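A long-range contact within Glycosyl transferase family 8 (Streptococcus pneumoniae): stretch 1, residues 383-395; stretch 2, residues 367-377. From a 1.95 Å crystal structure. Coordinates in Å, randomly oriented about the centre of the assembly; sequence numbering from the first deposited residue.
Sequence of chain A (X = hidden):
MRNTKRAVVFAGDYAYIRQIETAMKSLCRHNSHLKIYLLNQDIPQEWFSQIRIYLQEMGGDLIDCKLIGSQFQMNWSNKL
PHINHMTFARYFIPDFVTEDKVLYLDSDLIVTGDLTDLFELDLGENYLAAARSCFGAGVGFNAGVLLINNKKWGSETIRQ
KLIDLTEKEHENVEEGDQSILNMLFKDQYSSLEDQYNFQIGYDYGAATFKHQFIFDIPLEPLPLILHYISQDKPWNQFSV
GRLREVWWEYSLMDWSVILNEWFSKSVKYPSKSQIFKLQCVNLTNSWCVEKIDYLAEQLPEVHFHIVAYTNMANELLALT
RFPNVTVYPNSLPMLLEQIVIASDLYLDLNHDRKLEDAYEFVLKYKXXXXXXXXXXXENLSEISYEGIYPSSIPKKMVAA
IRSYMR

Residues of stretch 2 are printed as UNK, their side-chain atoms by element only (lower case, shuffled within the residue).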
# COMPACT_ATOMS: atom_id res chain seq x y z
N ILE A 383 29.82 -31.17 27.72
CA ILE A 383 30.56 -31.34 26.47
C ILE A 383 29.67 -31.68 25.27
O ILE A 383 30.16 -31.85 24.15
CB ILE A 383 31.70 -32.37 26.63
CG1 ILE A 383 31.16 -33.71 27.14
CG2 ILE A 383 32.77 -31.84 27.58
CD1 ILE A 383 32.25 -34.71 27.48
N SER A 384 28.36 -31.75 25.49
CA SER A 384 27.41 -31.88 24.39
C SER A 384 27.23 -30.54 23.68
O SER A 384 26.73 -30.49 22.56
CB SER A 384 26.06 -32.42 24.88
OG SER A 384 26.21 -33.68 25.51
N TYR A 385 27.64 -29.47 24.36
CA TYR A 385 27.69 -28.14 23.76
C TYR A 385 29.10 -27.85 23.26
O TYR A 385 30.08 -28.34 23.83
CB TYR A 385 27.30 -27.07 24.80
CG TYR A 385 25.85 -27.13 25.23
CD1 TYR A 385 25.47 -27.81 26.38
CD2 TYR A 385 24.86 -26.52 24.47
CE1 TYR A 385 24.14 -27.87 26.77
CE2 TYR A 385 23.54 -26.57 24.85
CZ TYR A 385 23.18 -27.24 26.00
OH TYR A 385 21.85 -27.29 26.37
N GLU A 386 29.22 -27.05 22.20
CA GLU A 386 30.53 -26.60 21.75
C GLU A 386 31.11 -25.58 22.73
O GLU A 386 32.32 -25.35 22.76
CB GLU A 386 30.44 -25.97 20.36
CG GLU A 386 30.86 -26.89 19.20
CD GLU A 386 29.75 -27.82 18.75
OE1 GLU A 386 29.93 -28.50 17.72
OE2 GLU A 386 28.70 -27.87 19.42
N GLY A 387 30.24 -24.97 23.52
CA GLY A 387 30.66 -23.98 24.50
C GLY A 387 29.53 -23.53 25.41
O GLY A 387 28.39 -23.40 24.96
N ILE A 388 29.85 -23.29 26.68
CA ILE A 388 28.89 -22.77 27.65
C ILE A 388 29.48 -21.51 28.28
O ILE A 388 30.53 -21.56 28.92
CB ILE A 388 28.61 -23.81 28.75
CG1 ILE A 388 27.99 -25.07 28.16
CG2 ILE A 388 27.72 -23.22 29.83
CD1 ILE A 388 27.83 -26.21 29.17
N TYR A 389 28.78 -20.38 28.12
CA TYR A 389 29.34 -19.06 28.42
C TYR A 389 28.60 -18.37 29.57
O TYR A 389 27.42 -18.65 29.81
CB TYR A 389 29.38 -18.20 27.14
CG TYR A 389 30.17 -18.88 26.04
CD1 TYR A 389 31.56 -18.75 25.98
CD2 TYR A 389 29.55 -19.70 25.10
CE1 TYR A 389 32.30 -19.39 25.00
CE2 TYR A 389 30.28 -20.34 24.12
CZ TYR A 389 31.66 -20.19 24.08
OH TYR A 389 32.40 -20.82 23.11
N PRO A 390 29.29 -17.49 30.33
CA PRO A 390 28.65 -16.86 31.49
C PRO A 390 27.61 -15.80 31.13
O PRO A 390 27.93 -14.85 30.41
CB PRO A 390 29.83 -16.23 32.24
CG PRO A 390 30.88 -16.02 31.20
CD PRO A 390 30.72 -17.16 30.23
N SER A 391 26.40 -15.95 31.65
CA SER A 391 25.30 -15.04 31.32
C SER A 391 25.50 -13.62 31.84
O SER A 391 24.91 -12.68 31.31
CB SER A 391 23.97 -15.60 31.82
OG SER A 391 24.08 -16.08 33.15
N SER A 392 26.31 -13.45 32.87
CA SER A 392 26.57 -12.11 33.38
C SER A 392 27.71 -11.42 32.65
O SER A 392 27.99 -10.25 32.90
CB SER A 392 26.81 -12.14 34.89
OG SER A 392 25.58 -12.34 35.57
N ILE A 393 28.36 -12.15 31.75
CA ILE A 393 29.37 -11.56 30.87
C ILE A 393 29.13 -12.02 29.43
O ILE A 393 29.91 -12.80 28.88
CB ILE A 393 30.79 -11.93 31.34
CG1 ILE A 393 30.94 -11.64 32.83
CG2 ILE A 393 31.86 -11.13 30.58
CD1 ILE A 393 31.85 -12.56 33.49
N PRO A 394 28.04 -11.53 28.81
CA PRO A 394 27.63 -11.98 27.48
C PRO A 394 28.58 -11.56 26.36
O PRO A 394 28.43 -12.06 25.25
CB PRO A 394 26.27 -11.31 27.29
CG PRO A 394 26.30 -10.12 28.17
CD PRO A 394 27.10 -10.54 29.37
N LYS A 395 29.52 -10.66 26.65
CA LYS A 395 30.58 -10.32 25.69
C LYS A 395 31.29 -11.59 25.23
O LYS A 395 31.72 -11.69 24.08
CB LYS A 395 31.61 -9.39 26.34
CG LYS A 395 31.06 -8.06 26.82
CD LYS A 395 31.29 -7.89 28.32
CE LYS A 395 30.15 -8.51 29.12
NZ LYS A 395 28.86 -7.88 28.80
N UNK A 367 24.76 -29.50 13.46
CA UNK A 367 24.90 -28.08 13.77
C UNK A 367 25.58 -27.90 15.12
O UNK A 367 25.26 -28.60 16.08
c UNK A 367 23.52 -27.41 13.78
c UNK A 367 22.56 -27.07 10.03
n UNK A 367 23.11 -26.26 8.90
c UNK A 367 22.72 -27.60 12.49
c UNK A 367 23.36 -26.86 11.31
N UNK A 368 26.55 -26.96 15.19
CA UNK A 368 27.17 -26.60 16.47
C UNK A 368 26.13 -25.93 17.34
O UNK A 368 25.21 -25.30 16.81
c UNK A 368 27.73 -24.99 14.78
c UNK A 368 27.06 -26.15 14.07
c UNK A 368 28.23 -25.58 16.06
N UNK A 369 26.27 -26.06 18.66
CA UNK A 369 25.31 -25.48 19.59
C UNK A 369 26.04 -24.95 20.82
O UNK A 369 26.92 -25.61 21.36
c UNK A 369 23.04 -28.95 21.76
c UNK A 369 24.26 -26.53 19.99
c UNK A 369 23.28 -26.07 21.05
se UNK A 369 21.90 -27.42 21.33
N UNK A 370 25.69 -23.74 21.24
CA UNK A 370 26.31 -23.16 22.43
C UNK A 370 25.22 -22.66 23.38
O UNK A 370 24.06 -22.54 22.99
c UNK A 370 26.54 -20.86 21.40
c UNK A 370 28.39 -22.54 21.16
c UNK A 370 27.28 -22.02 22.07
c UNK A 370 27.44 -19.67 21.07
N UNK A 371 25.59 -22.37 24.62
CA UNK A 371 24.60 -21.99 25.62
C UNK A 371 25.18 -21.07 26.68
O UNK A 371 26.40 -20.87 26.74
c UNK A 371 24.00 -23.24 26.27
N UNK A 372 24.30 -20.49 27.49
CA UNK A 372 24.74 -19.76 28.68
C UNK A 372 24.76 -20.72 29.86
O UNK A 372 24.10 -21.76 29.82
c UNK A 372 24.08 -17.35 28.17
c UNK A 372 23.39 -15.74 26.52
c UNK A 372 23.14 -16.88 27.27
c UNK A 372 24.58 -15.06 26.67
c UNK A 372 25.53 -15.52 27.58
c UNK A 372 25.28 -16.66 28.32
c UNK A 372 23.81 -18.59 28.99
N UNK A 373 25.50 -20.36 30.92
CA UNK A 373 25.60 -21.17 32.13
C UNK A 373 24.22 -21.51 32.70
O UNK A 373 24.02 -22.61 33.24
o UNK A 373 24.96 -18.60 32.88
o UNK A 373 26.80 -18.24 34.02
c UNK A 373 26.44 -20.45 33.19
c UNK A 373 26.04 -19.00 33.37
N UNK A 374 23.29 -20.58 32.56
CA UNK A 374 21.95 -20.74 33.12
C UNK A 374 20.87 -21.15 32.10
O UNK A 374 19.68 -21.12 32.42
o UNK A 374 21.91 -18.33 31.76
n UNK A 374 20.77 -17.20 33.33
c UNK A 374 21.41 -18.28 32.88
c UNK A 374 21.51 -19.46 33.83
N UNK A 375 21.28 -21.52 30.89
CA UNK A 375 20.32 -21.96 29.89
C UNK A 375 20.63 -23.34 29.31
O UNK A 375 19.85 -23.88 28.53
c UNK A 375 20.18 -20.95 28.72
o UNK A 375 21.44 -20.82 28.04
c UNK A 375 19.73 -19.58 29.23
N UNK A 376 21.77 -23.90 29.68
CA UNK A 376 22.11 -25.25 29.22
C UNK A 376 21.16 -26.25 29.86
O UNK A 376 20.75 -26.09 31.01
c UNK A 376 23.57 -25.59 29.52
s UNK A 376 24.10 -25.20 31.18
N UNK A 377 20.79 -27.28 29.09
CA UNK A 377 19.81 -28.26 29.55
C UNK A 377 20.29 -29.04 30.77
O UNK A 377 21.49 -29.31 30.91
o UNK A 377 18.73 -30.34 28.89
c UNK A 377 19.47 -29.23 28.41
O HOH W 1 27.66 -15.25 34.64

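Position 367 carries four carbons in a row ending in nitrogen; its CA-to-CB bond points away from stretch 1, and the side chain makes no contact with it. This is Lys367.

At position 368 three carbons close a ring onto the backbone nitrogen. The CA of 368 lies 3.6 Å from Glu386 OE2, and the CB of 368 lies 3.8 Å from Glu386 OE1. The ring identifies Pro368.

Position 369 has two carbons, a selenium and a terminal carbon, unbranched, and the chain packs against the Tyr385 ring; the heavy atom settles it as selenomethionine, Met369. Met369 CG packs 3.8 Å from Tyr385 CD2, while Met369 SE sits 5.0 Å from the centroid of the Tyr385 ring, at an oblique 57° from the normal. The backbone is held at both ends: Met369 N donates to Glu386 OE2 (3.1 Å, 169°), and Glu386 N donates to Met369 O (2.8 Å).

Position 370 shows four carbons forked at the first, one arm two carbons long. The CB of 370 meets the edge of the Tyr389 ring, 4.0 Å from Tyr389 CE2. That is isoleucine, Ile370.

Position 371 has a single carbon, which lies over one face of the Tyr385 ring, hence Ala371. Ala371 CB is 4.0 Å from the centroid of the Tyr385 ring and 27° off the normal, an approach that fits a CH-pi contact.

At position 372 one carbon leads to a ring of six carbons with no oxygen attached, and the ring touches Ser391 and Pro394: Phe372, not tyrosine. Phe372 CD1 is 3.4 Å from Ser391 CA, and Phe372 CZ is 4.2 Å from Pro394 CB.

Position 373 has two carbons, the second carrying two oxygens that face Ser391, the carboxylate of Asp373. Ser391 OG donates to Asp373 OD1 at 2.7 Å; Ser391 N adds weak bonds to Asp373 OD1 and Asp373 OD2, each 3.3 Å long. A water also links Asp373 OD2 to the backbone nitrogen of Ser392.

Position 374 again has two carbons, but the second bears one oxygen and one nitrogen, an amide whose oxygen approaches Ser391 CB to 3.4 Å: Asn374.

Position 375 has one carbon carrying an oxygen and a carbon, and does not touch stretch 1, so it is Thr375. The closest approach of its side chain to stretch 1 is Thr375 CG2 to Ser391 CB, 6.4 Å, and Thr375 OG1 instead accepts a hydrogen bond from Phe372 N at 2.9 Å.

Position 376 has one carbon followed by sulfur; the CB of 376 touches Tyr385 CE1 at 3.6 Å and Ile388 CD1 at 4.3 Å. The sulfur makes it Cys376.

Position 377 has one side-chain carbon followed by one oxygen. The backbone N of 377 donates to Tyr385 OH (2.9 Å, 171°), near the plane of the ring. This is Ser377.

The contact is a parallel strand pairing, with axes 22° apart. Ala371 N to Gly387 O (3.0 Å), Tyr389 N to Ala371 O (2.8 Å) and Asp373 N to Tyr389 O (2.8 Å) form its ladder, in which Ala371 uses both its N and its O. Side-chain bonds add to the backbone ones: the side chain of Glu386 accepts a hydrogen bond from Met369 N through OE2, while its backbone N donates to Met369 O, Ser391 grips Asp373 beyond the paired strands, and Tyr385 spans from Met369 to Ser377. Together the two stretches bury 847 Å².

Stretch 2 (367-377) KPMIAFDNTCS
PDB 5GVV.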